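Local coordinates for protein leucine aminopeptidase (Fimbriiglobus ruber, PDB 7D1B) that probably acts as a zinc-dependent glutaminyl cyclase of the M28 peptidase family, converting N-terminal glutamine of peptides to pyroglutamate, at residues A[55-60]-A[82-87]; A[65-70]-A[155-160]; A[75-80]-A[129-134]; A[135-140]-A[148-153]; A[186-191]-A[307-312]. One frame throughout, in Å; residues are numbered along the deposited sequence. Where two conformers were deposited one is given.

How the contacts relate
Contacts 2 to 5 gather around the zinc end of one alpha/beta fold, while contact 1 lies farther off, its centre about 21 Å from that of contact 5. Contacts 1 and 3 share helix 72-87, and contact 3 ties it to the end of strand 123-130. The loop closed by contact 2 encloses contacts 3 and 4, whereas the segments of contact 1 alternate with those of contacts 2 and 3; contact 5 comes last along the chain. Centres of contacts 2 and 3 are about 5 Å apart, as are those of 4 and 5. Contacts 2 and 5 meet on the metal: Asp-155, Glu-188 and His-309, distant in sequence, bind one zinc.

Contact 1 of 5, residues A[55-60]-A[82-87]; sequences VKYVQQ and TKHFEG
The imidazole of His-84 presents an edge to Tyr-57: its CE1 corner points at the phenol oxygen, which lies near the imidazole plane, 3.3 Å from CE1 to Tyr-57 OH. The same CE1 is 3.7 Å from Tyr-57 CZ and reaches the phenol ring obliquely. With the two planes at 69° and the centroids 5.1 Å apart, the pair is neither a parallel stack nor a true edge-to-face one. Both imidazole nitrogens stay well back from the hydroxyl, so the touch is made by carbon alone. A C-H between two ring nitrogens is polar, and its meeting with a hydroxyl oxygen is probably mildly attractive.

This is a helix-to-helix contact of the alpha/beta fold: helix 51-63 carries Tyr-57, helix 72-87 carries His-84, and the two backbones stay so far apart (10.7 Å between the CA atoms of Tyr-57 and His-84) that only these long side chains bridge the space. Next to His-84 on helix 72-87, Phe-85 turns to the sheet and packs on Val-92 and Ala-115. His-84 has CG anti to its backbone nitrogen (chi1 -178°), which carries the imidazole straight out toward the neighbouring helix. The two side chains cross at about a right angle.

The polar ends look to other partners. Tyr-57 OH is hydrogen-bonded to His-168 NE2, whose ring also meets the His-84 imidazole, and His-84 NE2 to the carbonyl of Met-164, which probably sets the turn of the imidazole, with CE1 facing the tyrosine. Helix 153-167 also lies against Tyr-57, through Ala-161 and Met-164.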
# COMPACT_ATOMS: atom_id res chain seq x y z
N VAL A 55 11.63 10.04 -1.72
CA VAL A 55 10.98 11.13 -0.99
C VAL A 55 10.43 12.17 -1.96
O VAL A 55 9.34 12.73 -1.74
CB VAL A 55 11.94 11.75 0.03
CG1 VAL A 55 11.34 13.01 0.64
CG2 VAL A 55 12.26 10.74 1.11
N LYS A 56 11.16 12.44 -3.06
CA LYS A 56 10.67 13.38 -4.06
C LYS A 56 9.33 12.93 -4.63
O LYS A 56 8.47 13.76 -4.92
CB LYS A 56 11.71 13.55 -5.17
CG LYS A 56 11.27 14.42 -6.35
CD LYS A 56 12.28 14.38 -7.51
CE LYS A 56 12.18 13.07 -8.29
NZ LYS A 56 13.15 12.96 -9.42
N TYR A 57 9.14 11.62 -4.81
CA TYR A 57 7.85 11.14 -5.29
C TYR A 57 6.74 11.37 -4.26
O TYR A 57 5.61 11.70 -4.63
CB TYR A 57 7.93 9.68 -5.72
CG TYR A 57 8.74 9.45 -6.97
CD1 TYR A 57 8.69 10.35 -8.03
CD2 TYR A 57 9.55 8.33 -7.11
CE1 TYR A 57 9.41 10.14 -9.18
CE2 TYR A 57 10.27 8.10 -8.26
CZ TYR A 57 10.22 9.02 -9.29
OH TYR A 57 10.94 8.82 -10.45
N VAL A 58 7.05 11.21 -2.96
CA VAL A 58 6.05 11.59 -1.95
C VAL A 58 5.68 13.06 -2.11
O VAL A 58 4.50 13.44 -2.09
CB VAL A 58 6.54 11.31 -0.52
CG1 VAL A 58 5.48 11.78 0.48
CG2 VAL A 58 6.84 9.84 -0.32
N GLN A 59 6.70 13.93 -2.21
CA GLN A 59 6.44 15.36 -2.35
C GLN A 59 5.62 15.65 -3.60
O GLN A 59 4.71 16.49 -3.57
CB GLN A 59 7.77 16.11 -2.40
CG GLN A 59 7.60 17.62 -2.40
CD GLN A 59 7.14 18.13 -1.05
OE1 GLN A 59 7.81 17.90 -0.04
NE2 GLN A 59 5.99 18.80 -1.02
N GLN A 60 5.92 14.98 -4.71
CA GLN A 60 5.20 15.22 -5.95
C GLN A 60 3.72 14.89 -5.80
O GLN A 60 2.83 15.66 -6.22
CB GLN A 60 5.83 14.39 -7.07
CG GLN A 60 5.11 14.54 -8.39
CD GLN A 60 5.70 13.70 -9.51
OE1 GLN A 60 6.70 12.99 -9.32
NE2 GLN A 60 5.07 13.77 -10.68
N THR A 82 -0.00 6.44 -13.91
CA THR A 82 -0.10 5.62 -15.11
C THR A 82 1.06 5.90 -16.05
O THR A 82 1.71 4.97 -16.54
CB THR A 82 -1.45 5.87 -15.81
OG1 THR A 82 -2.51 5.46 -14.94
CG2 THR A 82 -1.54 5.10 -17.14
N LYS A 83 1.34 7.19 -16.29
CA LYS A 83 2.44 7.55 -17.18
C LYS A 83 3.78 7.07 -16.63
O LYS A 83 4.63 6.55 -17.37
CB LYS A 83 2.46 9.06 -17.39
CG LYS A 83 3.58 9.56 -18.28
CD LYS A 83 3.57 11.07 -18.39
CE LYS A 83 4.66 11.57 -19.32
NZ LYS A 83 4.61 13.05 -19.49
N HIS A 84 3.97 7.19 -15.32
CA HIS A 84 5.23 6.77 -14.72
C HIS A 84 5.45 5.26 -14.88
O HIS A 84 6.51 4.80 -15.34
CB HIS A 84 5.19 7.14 -13.24
CG HIS A 84 6.45 6.79 -12.52
ND1 HIS A 84 7.59 7.56 -12.61
CD2 HIS A 84 6.76 5.75 -11.72
CE1 HIS A 84 8.54 7.00 -11.89
NE2 HIS A 84 8.06 5.90 -11.33
N PHE A 85 4.43 4.48 -14.50
CA PHE A 85 4.57 3.03 -14.56
C PHE A 85 4.71 2.55 -15.99
O PHE A 85 5.55 1.68 -16.28
CB PHE A 85 3.38 2.36 -13.87
CG PHE A 85 3.31 2.55 -12.37
CD1 PHE A 85 4.45 2.43 -11.58
CD2 PHE A 85 2.09 2.84 -11.76
CE1 PHE A 85 4.36 2.58 -10.19
CE2 PHE A 85 2.02 2.99 -10.38
CZ PHE A 85 3.15 2.86 -9.61
N GLU A 86 3.90 3.07 -16.91
CA GLU A 86 4.01 2.65 -18.31
C GLU A 86 5.37 3.01 -18.88
O GLU A 86 5.95 2.24 -19.65
CB GLU A 86 2.90 3.29 -19.14
CG GLU A 86 1.53 2.67 -18.89
CD GLU A 86 0.42 3.29 -19.72
OE1 GLU A 86 0.58 4.41 -20.24
OE2 GLU A 86 -0.62 2.63 -19.86
N GLY A 87 5.90 4.18 -18.51
CA GLY A 87 7.18 4.59 -19.03
C GLY A 87 8.32 3.73 -18.56
O GLY A 87 9.40 3.77 -19.14

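Contact 2 of 5, residues A[65-70]-A[155-160]. With ZN (zinc ion), chain B.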
# COMPACT_ATOMS: atom_id res chain seq x y z
N GLY A 65 -2.08 18.27 -4.11
CA GLY A 65 -3.15 18.60 -3.21
C GLY A 65 -3.85 17.32 -2.82
O GLY A 65 -3.45 16.22 -3.23
N PRO A 66 -4.92 17.42 -2.03
CA PRO A 66 -5.67 16.22 -1.65
C PRO A 66 -6.09 15.40 -2.86
O PRO A 66 -6.38 15.93 -3.94
CB PRO A 66 -6.89 16.79 -0.90
CG PRO A 66 -6.35 18.07 -0.29
CD PRO A 66 -5.42 18.63 -1.36
N ARG A 67 -6.11 14.09 -2.66
CA ARG A 67 -6.52 13.12 -3.68
C ARG A 67 -7.69 12.31 -3.13
O ARG A 67 -7.64 11.07 -3.06
CB ARG A 67 -5.33 12.25 -4.07
CG ARG A 67 -4.23 13.01 -4.81
CD ARG A 67 -2.86 12.71 -4.19
NE ARG A 67 -2.69 13.52 -3.00
CZ ARG A 67 -1.99 13.18 -1.91
NH1 ARG A 67 -1.48 11.97 -1.78
NH2 ARG A 67 -1.84 14.07 -0.93
N ILE A 68 -8.74 13.00 -2.72
CA ILE A 68 -9.93 12.35 -2.19
C ILE A 68 -10.63 11.61 -3.33
O ILE A 68 -10.62 12.05 -4.49
CB ILE A 68 -10.84 13.44 -1.58
CG1 ILE A 68 -10.13 14.13 -0.40
CG2 ILE A 68 -12.18 12.85 -1.18
CD1 ILE A 68 -10.77 15.46 -0.00
N SER A 69 -11.22 10.45 -3.03
CA SER A 69 -11.94 9.71 -4.06
C SER A 69 -12.91 10.62 -4.80
O SER A 69 -13.61 11.44 -4.19
CB SER A 69 -12.74 8.57 -3.45
OG SER A 69 -11.88 7.64 -2.85
N GLY A 70 -12.97 10.47 -6.12
CA GLY A 70 -13.97 11.14 -6.92
C GLY A 70 -13.68 12.59 -7.22
O GLY A 70 -14.60 13.31 -7.62
N ASP A 155 0.44 7.93 4.52
CA ASP A 155 -0.81 7.19 4.63
C ASP A 155 -1.35 7.04 3.22
O ASP A 155 -2.00 7.94 2.68
CB ASP A 155 -1.70 7.98 5.58
CG ASP A 155 -3.01 7.29 5.90
OD1 ASP A 155 -3.38 6.29 5.25
OD2 ASP A 155 -3.71 7.79 6.83
N GLY A 156 -1.02 5.91 2.59
CA GLY A 156 -1.28 5.70 1.17
C GLY A 156 -0.22 6.31 0.28
O GLY A 156 0.41 5.61 -0.51
N THR A 157 0.01 7.62 0.44
CA THR A 157 0.89 8.34 -0.48
C THR A 157 2.26 7.69 -0.52
O THR A 157 2.82 7.48 -1.60
CB THR A 157 1.01 9.80 -0.04
OG1 THR A 157 -0.29 10.32 0.24
CG2 THR A 157 1.65 10.61 -1.15
N ALA A 158 2.83 7.39 0.65
CA ALA A 158 4.19 6.85 0.66
C ALA A 158 4.27 5.48 -0.01
O ALA A 158 5.31 5.15 -0.59
CB ALA A 158 4.74 6.79 2.08
N GLY A 159 3.21 4.68 0.07
CA GLY A 159 3.20 3.41 -0.64
C GLY A 159 3.21 3.61 -2.14
O GLY A 159 3.95 2.94 -2.87
N ALA A 160 2.36 4.52 -2.63
CA ALA A 160 2.39 4.85 -4.05
C ALA A 160 3.77 5.35 -4.47
O ALA A 160 4.28 4.97 -5.54
CB ALA A 160 1.30 5.88 -4.38
ZN ZN B . -5.48 6.98 7.12
O HOH W 1 -4.99 5.19 8.11
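Thr-157 OG1 is held from two directions: Arg-67 NH1 donates to it over 2.9 Å, and the hydroxyl in turn is hydrogen-bonded to the carbonyl of Ser-152. The arginine bond is somewhat bent, 148° at the hydrogen, but the oxygen lies close to the guanidinium plane, at its edge. The threonine methyl, CG2, is the other atom near this corner, 3.5 Å from Arg-67 NH1. Arg-67 reaches the spot by a chain bent at chi2 and chi3, folding back so that NE can bond the carbonyl of its own loop, 2.8 Å from NE to Gly-65 O and also nearly in the guanidinium plane. NH2 takes the carbonyl of Ala-151, so all three nitrogens are engaged and the flat group can hardly turn. A leucine in place of Arg-67 would probably leave the carbonyls of Gly-65 and Ala-151 without these donors and cut the loop's tie to Thr-157. Two residues before Thr-157, Asp-155 binds the zinc through OD2 at 2.0 Å. The guanidinium thus pins the start of helix 153-167, from which a ligand of the M28-type zinc site projects.

Contact 3 of 5, residues A[75-80]-A[129-134]; sequences VKQQEV and SHYDTR
Two hydrogen bonds join helix 72-87 to Tyr-131, just past the end of strand 123-130. The sound one runs from Gln-77 NE2 to the Tyr-131 backbone O, 2.9 Å and fairly straight at 164°, with the donor well above the carbonyl plane. The other, from Gln-78 NE2 to Tyr-131 OH, is weak at 3.2 Å; the stronger partner of that hydroxyl is the carbonyl of Thr-111. A water sits 2.6 Å from Gln-77 OE1 and also near the Tyr-131 carbonyl, beside the direct bond.

Packing adds to this. The extended Gln-77 chain brings its amide obliquely against the phenol, NE2 lying 3.5 Å from Tyr-131 CD2, with amide and ring planes 32° apart. Gln-78 arrives across the ring's far end, its CG 3.3 Å from Tyr-131 OH. An alanine at Gln-77 would probably leave the Tyr-131 carbonyl without its amide donor and open a gap beside the phenol.

Within the 129-134 segment, His-130 ND1 donates to Asp-132 OD1 at 2.8 Å, the carboxylate oxygen lying close to the imidazole plane. The other imidazole nitrogen, NE2, bonds OD1 of the zinc ligand Asp-155, which places His-130 in the second shell. This His-Tyr-Asp run at a strand's C-terminal end probably corresponds to the His-x-Asp motif of M28 metallopeptidases.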
# COMPACT_ATOMS: atom_id res chain seq x y z
N VAL A 75 -7.92 12.20 -10.06
CA VAL A 75 -7.73 11.99 -11.49
C VAL A 75 -6.29 12.33 -11.89
O VAL A 75 -5.64 11.59 -12.64
CB VAL A 75 -8.76 12.80 -12.30
CG1 VAL A 75 -8.42 12.74 -13.78
CG2 VAL A 75 -10.19 12.30 -12.02
N LYS A 76 -5.78 13.46 -11.40
CA LYS A 76 -4.41 13.86 -11.72
C LYS A 76 -3.41 12.82 -11.23
O LYS A 76 -2.47 12.46 -11.94
CB LYS A 76 -4.10 15.22 -11.11
CG LYS A 76 -2.67 15.69 -11.32
CD LYS A 76 -2.34 15.91 -12.78
CE LYS A 76 -0.95 16.51 -12.92
NZ LYS A 76 -0.57 16.75 -14.33
N GLN A 77 -3.58 12.34 -10.00
CA GLN A 77 -2.70 11.30 -9.48
C GLN A 77 -2.71 10.06 -10.38
O GLN A 77 -1.66 9.45 -10.63
CB GLN A 77 -3.12 10.92 -8.06
CG GLN A 77 -2.43 9.70 -7.52
CD GLN A 77 -2.76 9.43 -6.07
OE1 GLN A 77 -1.85 9.19 -5.30
NE2 GLN A 77 -4.06 9.41 -5.70
N GLN A 78 -3.91 9.66 -10.83
CA GLN A 78 -3.99 8.49 -11.70
C GLN A 78 -3.20 8.70 -12.99
O GLN A 78 -2.51 7.78 -13.46
CB GLN A 78 -5.45 8.18 -12.02
CG GLN A 78 -6.21 7.65 -10.82
CD GLN A 78 -7.71 7.77 -10.99
OE1 GLN A 78 -8.19 8.24 -12.01
NE2 GLN A 78 -8.45 7.34 -9.99
N GLU A 79 -3.26 9.91 -13.55
CA GLU A 79 -2.50 10.19 -14.77
C GLU A 79 -1.00 10.13 -14.51
O GLU A 79 -0.24 9.53 -15.29
CB GLU A 79 -2.89 11.56 -15.32
CG GLU A 79 -4.34 11.62 -15.77
CD GLU A 79 -4.88 13.02 -16.07
OE1 GLU A 79 -4.22 14.02 -15.71
OE2 GLU A 79 -5.98 13.11 -16.65
N VAL A 80 -0.55 10.77 -13.42
CA VAL A 80 0.87 10.77 -13.07
C VAL A 80 1.37 9.34 -12.91
O VAL A 80 2.42 8.95 -13.46
CB VAL A 80 1.09 11.59 -11.79
CG1 VAL A 80 2.49 11.37 -11.24
CG2 VAL A 80 0.82 13.08 -12.04
N SER A 129 -1.21 -0.74 -1.78
CA SER A 129 -1.32 0.45 -0.95
C SER A 129 -2.65 1.09 -1.32
O SER A 129 -3.08 0.96 -2.46
CB SER A 129 -0.20 1.43 -1.29
OG SER A 129 -0.27 2.62 -0.53
N HIS A 130 -3.27 1.82 -0.39
CA HIS A 130 -4.34 2.71 -0.84
C HIS A 130 -3.72 3.97 -1.44
O HIS A 130 -2.53 4.26 -1.24
CB HIS A 130 -5.39 2.99 0.25
CG HIS A 130 -5.04 4.10 1.21
ND1 HIS A 130 -5.71 5.31 1.21
CD2 HIS A 130 -4.18 4.15 2.25
CE1 HIS A 130 -5.25 6.06 2.20
NE2 HIS A 130 -4.32 5.39 2.84
N TYR A 131 -4.52 4.72 -2.21
CA TYR A 131 -4.01 5.97 -2.75
C TYR A 131 -5.04 7.10 -2.71
O TYR A 131 -4.71 8.22 -3.10
CB TYR A 131 -3.35 5.82 -4.13
CG TYR A 131 -4.24 5.61 -5.35
CD1 TYR A 131 -5.45 4.92 -5.29
CD2 TYR A 131 -3.82 6.07 -6.58
CE1 TYR A 131 -6.23 4.73 -6.45
CE2 TYR A 131 -4.57 5.88 -7.72
CZ TYR A 131 -5.78 5.22 -7.66
OH TYR A 131 -6.50 5.05 -8.82
N ASP A 132 -6.27 6.85 -2.25
CA ASP A 132 -7.14 7.96 -1.90
C ASP A 132 -6.64 8.60 -0.61
O ASP A 132 -5.98 7.96 0.20
CB ASP A 132 -8.58 7.49 -1.74
CG ASP A 132 -8.76 6.55 -0.56
OD1 ASP A 132 -8.01 5.55 -0.44
OD2 ASP A 132 -9.69 6.79 0.25
N THR A 133 -6.94 9.88 -0.42
CA THR A 133 -6.59 10.53 0.83
C THR A 133 -7.86 10.83 1.62
O THR A 133 -8.90 11.17 1.04
CB THR A 133 -5.72 11.79 0.64
OG1 THR A 133 -6.41 12.77 -0.15
CG2 THR A 133 -4.39 11.43 -0.03
N ARG A 134 -7.76 10.70 2.93
CA ARG A 134 -8.92 10.91 3.79
C ARG A 134 -9.40 12.36 3.65
O ARG A 134 -8.58 13.28 3.56
CB ARG A 134 -8.50 10.66 5.23
CG ARG A 134 -9.65 10.43 6.17
CD ARG A 134 -9.13 10.16 7.58
NE ARG A 134 -10.23 9.99 8.52
CZ ARG A 134 -10.75 8.84 8.92
NH1 ARG A 134 -11.79 8.85 9.76
NH2 ARG A 134 -10.27 7.68 8.47
O HOH W 2 -1.83 9.38 -2.67

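Contact 4 of 5, residues A[135-140]-A[148-153]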
# COMPACT_ATOMS: atom_id res chain seq x y z
N PRO A 135 -10.71 12.60 3.65
CA PRO A 135 -11.17 13.98 3.43
C PRO A 135 -10.72 14.96 4.48
O PRO A 135 -10.58 16.15 4.17
CB PRO A 135 -12.70 13.84 3.37
CG PRO A 135 -12.89 12.43 2.82
CD PRO A 135 -11.80 11.62 3.52
N ALA A 136 -10.49 14.52 5.71
CA ALA A 136 -10.10 15.43 6.78
C ALA A 136 -9.14 14.71 7.72
O ALA A 136 -9.17 13.48 7.85
CB ALA A 136 -11.31 15.92 7.59
N ALA A 137 -8.31 15.52 8.39
CA ALA A 137 -7.38 15.02 9.41
C ALA A 137 -8.18 14.86 10.71
O ALA A 137 -8.14 15.69 11.62
CB ALA A 137 -6.23 16.00 9.58
N HIS A 138 -8.92 13.76 10.79
CA HIS A 138 -9.92 13.61 11.85
C HIS A 138 -9.33 13.40 13.24
O HIS A 138 -10.10 13.44 14.21
CB HIS A 138 -10.89 12.48 11.54
CG HIS A 138 -11.90 12.82 10.50
ND1 HIS A 138 -12.06 12.06 9.35
CD2 HIS A 138 -12.83 13.80 10.43
CE1 HIS A 138 -13.05 12.57 8.63
NE2 HIS A 138 -13.52 13.63 9.26
N GLN A 139 -8.02 13.17 13.38
CA GLN A 139 -7.45 13.13 14.72
C GLN A 139 -7.15 14.51 15.28
O GLN A 139 -6.83 14.63 16.47
CB GLN A 139 -6.20 12.24 14.78
CG GLN A 139 -6.54 10.76 14.65
CD GLN A 139 -7.31 10.23 15.83
OE1 GLN A 139 -6.89 10.38 16.97
NE2 GLN A 139 -8.44 9.58 15.56
N GLU A 140 -7.28 15.56 14.47
CA GLU A 140 -7.15 16.92 15.00
C GLU A 140 -8.30 17.17 15.98
O GLU A 140 -9.46 16.91 15.66
CB GLU A 140 -7.23 17.92 13.86
CG GLU A 140 -6.06 17.87 12.88
CD GLU A 140 -4.78 18.48 13.42
OE1 GLU A 140 -4.81 19.15 14.47
OE2 GLU A 140 -3.73 18.28 12.78
N LYS A 148 -9.14 21.96 6.64
CA LYS A 148 -7.89 22.22 5.94
C LYS A 148 -7.46 21.00 5.13
O LYS A 148 -7.84 19.87 5.45
CB LYS A 148 -6.80 22.57 6.96
CG LYS A 148 -7.13 23.85 7.73
CD LYS A 148 -6.06 24.21 8.74
CE LYS A 148 -6.33 25.57 9.37
NZ LYS A 148 -5.30 25.90 10.40
N PRO A 149 -6.68 21.20 4.07
CA PRO A 149 -6.28 20.06 3.23
C PRO A 149 -5.35 19.12 3.98
O PRO A 149 -4.39 19.54 4.63
CB PRO A 149 -5.58 20.72 2.04
CG PRO A 149 -5.23 22.10 2.48
CD PRO A 149 -6.27 22.50 3.49
N PHE A 150 -5.63 17.83 3.87
CA PHE A 150 -4.89 16.78 4.56
C PHE A 150 -3.99 16.07 3.54
O PHE A 150 -4.49 15.40 2.62
CB PHE A 150 -5.87 15.82 5.24
CG PHE A 150 -5.22 14.59 5.82
CD1 PHE A 150 -4.15 14.69 6.72
CD2 PHE A 150 -5.67 13.34 5.47
CE1 PHE A 150 -3.55 13.53 7.25
CE2 PHE A 150 -5.09 12.18 6.01
CZ PHE A 150 -4.01 12.28 6.89
N ALA A 151 -2.67 16.20 3.71
CA ALA A 151 -1.72 15.70 2.72
C ALA A 151 -1.50 14.20 2.82
O ALA A 151 -1.10 13.58 1.82
CB ALA A 151 -0.36 16.39 2.91
N SER A 152 -1.69 13.60 3.99
CA SER A 152 -1.65 12.14 4.11
C SER A 152 -0.32 11.55 3.60
O SER A 152 -0.32 10.51 2.94
CB SER A 152 -2.84 11.53 3.36
OG SER A 152 -3.10 10.21 3.74
N ALA A 153 0.82 12.18 3.92
CA ALA A 153 2.07 11.78 3.27
C ALA A 153 2.45 10.33 3.57
O ALA A 153 2.92 9.62 2.67
CB ALA A 153 3.21 12.69 3.71
O HOH W 3 -8.19 17.07 2.55
O HOH W 4 -8.26 18.28 7.66
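Phe-150 throws its ring toward Ala-137 because its CG stands anti to the backbone nitrogen (chi1 172°), while Ala-137, centre of an inverse gamma turn (phi -81°, psi 79°), is bent so that its CA comes over one face of the ring, toward the rim, and its methyl beside the CD1 edge. The methyl makes the nearest approach, 3.8 Å from Ala-137 CB to Phe-150 CD1. On the opposite face the backbone N of Ser-152 sits over the ring centre, 3.7 Å above the plane, so the phenyl is held between the loop across from it and its own chain two residues on. The Ala-136 carbonyl passes by obliquely, 4.2 Å from its O to Phe-150 CD2.

Both segments belong to the long loop between strand 123-130 and helix 153-167, and two waters sew them together. One donates to Pro-135 O (3.0 Å) and accepts from Phe-150 N (3.0 Å). The second works the opposite way, accepting from Ala-137 N at 2.9 Å and donating to Lys-148 O at 2.8 Å. Beyond Ala-137 the chain closes a type I turn to Glu-140, and the backbone of Gln-139 bonds that of His-309, linking this loop to a zinc ligand; the Phe-150 side chain lies about 5 Å from the metal at the nearest atoms.

The chemistry is thus divided: the direct touch is apolar, and the peptide groups on its flank are satisfied through water, each water passing one N-H on to one carbonyl of the other segment.

Contact 5 of 5, residues A[186-191]-A[307-312]. With ZN (zinc ion), chain B.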
# COMPACT_ATOMS: atom_id res chain seq x y z
N GLY A 186 -10.58 4.49 -2.39
CA GLY A 186 -11.69 4.40 -1.46
C GLY A 186 -11.40 3.61 -0.20
O GLY A 186 -12.32 3.02 0.38
N GLU A 187 -10.15 3.61 0.27
CA GLU A 187 -9.90 2.99 1.56
C GLU A 187 -10.56 3.78 2.68
O GLU A 187 -11.10 3.19 3.62
CB GLU A 187 -8.41 2.84 1.85
CG GLU A 187 -8.15 2.02 3.12
CD GLU A 187 -7.53 2.81 4.21
OE1 GLU A 187 -6.83 3.80 3.93
OE2 GLU A 187 -7.76 2.41 5.36
N GLU A 188 -10.49 5.11 2.62
CA GLU A 188 -10.98 5.92 3.72
C GLU A 188 -11.57 7.23 3.19
O GLU A 188 -11.17 8.34 3.57
CB GLU A 188 -9.94 6.09 4.82
CG GLU A 188 -8.63 6.69 4.42
CD GLU A 188 -7.70 6.78 5.62
OE1 GLU A 188 -8.18 6.60 6.78
OE2 GLU A 188 -6.47 7.01 5.44
N TYR A 189 -12.60 7.08 2.35
CA TYR A 189 -13.40 8.19 1.86
C TYR A 189 -14.41 8.57 2.94
O TYR A 189 -15.63 8.41 2.80
CB TYR A 189 -14.06 7.77 0.55
CG TYR A 189 -14.94 8.81 -0.10
CD1 TYR A 189 -14.45 10.05 -0.44
CD2 TYR A 189 -16.28 8.52 -0.37
CE1 TYR A 189 -15.27 11.01 -1.04
CE2 TYR A 189 -17.10 9.47 -0.97
CZ TYR A 189 -16.59 10.71 -1.31
OH TYR A 189 -17.36 11.67 -1.92
N ILE A 190 -13.88 9.05 4.07
CA ILE A 190 -14.67 9.22 5.28
C ILE A 190 -15.13 10.67 5.36
O ILE A 190 -14.37 11.56 5.74
CB ILE A 190 -13.90 8.80 6.53
CG1 ILE A 190 -13.35 7.38 6.40
CG2 ILE A 190 -14.79 8.96 7.78
CD1 ILE A 190 -14.37 6.29 6.03
N LEU A 191 -16.40 10.90 5.00
CA LEU A 191 -16.99 12.23 5.13
C LEU A 191 -17.62 12.42 6.49
O LEU A 191 -17.60 13.53 7.03
CB LEU A 191 -18.00 12.45 3.99
CG LEU A 191 -17.37 12.40 2.59
CD1 LEU A 191 -18.43 12.32 1.49
CD2 LEU A 191 -16.44 13.59 2.35
N HIS A 307 1.86 11.06 13.57
CA HIS A 307 1.14 12.07 12.81
C HIS A 307 -0.09 11.51 12.11
O HIS A 307 -0.64 12.16 11.21
CB HIS A 307 2.08 12.81 11.86
CG HIS A 307 3.20 13.44 12.59
ND1 HIS A 307 3.05 14.61 13.31
CD2 HIS A 307 4.47 13.02 12.81
CE1 HIS A 307 4.20 14.90 13.90
NE2 HIS A 307 5.07 13.95 13.61
N TRP A 308 -0.54 10.33 12.52
CA TRP A 308 -1.69 9.67 11.92
C TRP A 308 -2.92 10.56 11.95
O TRP A 308 -3.37 10.98 13.03
CB TRP A 308 -1.94 8.39 12.70
CG TRP A 308 -3.10 7.58 12.20
CD1 TRP A 308 -3.24 7.01 10.96
CD2 TRP A 308 -4.26 7.22 12.95
NE1 TRP A 308 -4.42 6.31 10.91
CE2 TRP A 308 -5.07 6.42 12.12
CE3 TRP A 308 -4.70 7.49 14.25
CZ2 TRP A 308 -6.30 5.89 12.54
CZ3 TRP A 308 -5.92 6.98 14.67
CH2 TRP A 308 -6.70 6.18 13.82
N HIS A 309 -3.47 10.84 10.77
CA HIS A 309 -4.68 11.64 10.62
C HIS A 309 -4.55 13.02 11.27
O HIS A 309 -5.55 13.60 11.72
CB HIS A 309 -5.91 10.86 11.08
CG HIS A 309 -6.17 9.66 10.22
ND1 HIS A 309 -7.13 8.71 10.49
CD2 HIS A 309 -5.57 9.27 9.06
CE1 HIS A 309 -7.09 7.77 9.56
NE2 HIS A 309 -6.17 8.10 8.66
N LEU A 310 -3.33 13.57 11.28
CA LEU A 310 -3.06 14.95 11.66
C LEU A 310 -2.57 15.72 10.45
O LEU A 310 -1.98 15.15 9.52
CB LEU A 310 -2.02 15.05 12.78
CG LEU A 310 -2.42 14.38 14.09
CD1 LEU A 310 -1.28 14.48 15.12
CD2 LEU A 310 -3.69 15.00 14.66
N LEU A 311 -2.77 17.05 10.48
CA LEU A 311 -2.29 17.89 9.39
C LEU A 311 -0.78 17.84 9.24
O LEU A 311 -0.26 18.18 8.17
CB LEU A 311 -2.75 19.33 9.58
CG LEU A 311 -4.26 19.50 9.47
CD1 LEU A 311 -4.67 20.89 9.94
CD2 LEU A 311 -4.73 19.26 8.04
N SER A 312 -0.07 17.42 10.29
CA SER A 312 1.38 17.27 10.25
C SER A 312 1.85 15.99 9.55
O SER A 312 3.05 15.73 9.53
CB SER A 312 1.92 17.36 11.68
OG SER A 312 1.20 16.46 12.53
ZN ZN B . -5.48 6.98 7.12
O HOH W 1 -4.99 5.19 8.11
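His-309 occupies the third position of a type II turn running from His-307 to Leu-310, with a positive phi, and faces Glu-188, the first residue of an inverse gamma turn centred on Tyr-189; their CA atoms stand 11.0 Å apart. The side chains fill that distance from opposite directions and meet at the zinc, bound by Glu-188 OE2 at 1.9 Å and by His-309 NE2 at 2.0 Å. Glu-188 has its CG between backbone N and carbonyl carbon (chi1 58°) and then runs out extended, which carries the carboxylate to the metal. Carboxylate and imidazole planes are 54° apart. Glu-188 OE1, farther from the zinc at 2.7 Å, comes 3.1 Å from His-309 NE2, but that nitrogen is spent on the metal and has no hydrogen to offer; Arg-134 forms the salt bridge with OE1 instead. Trp-308 NE1 lies over the centre of the His-309 imidazole, 3.3 Å above its plane, and donates to a water 3.1 Å from NE1. The same water binds the zinc at 2.1 Å, and Asp-155 supplies the remaining ligand. The metal is therefore what joins the two loops: Glu-188 and His-309 are neighbours as co-ligands, and Trp-308 hydrogen-bonds the zinc-bound water.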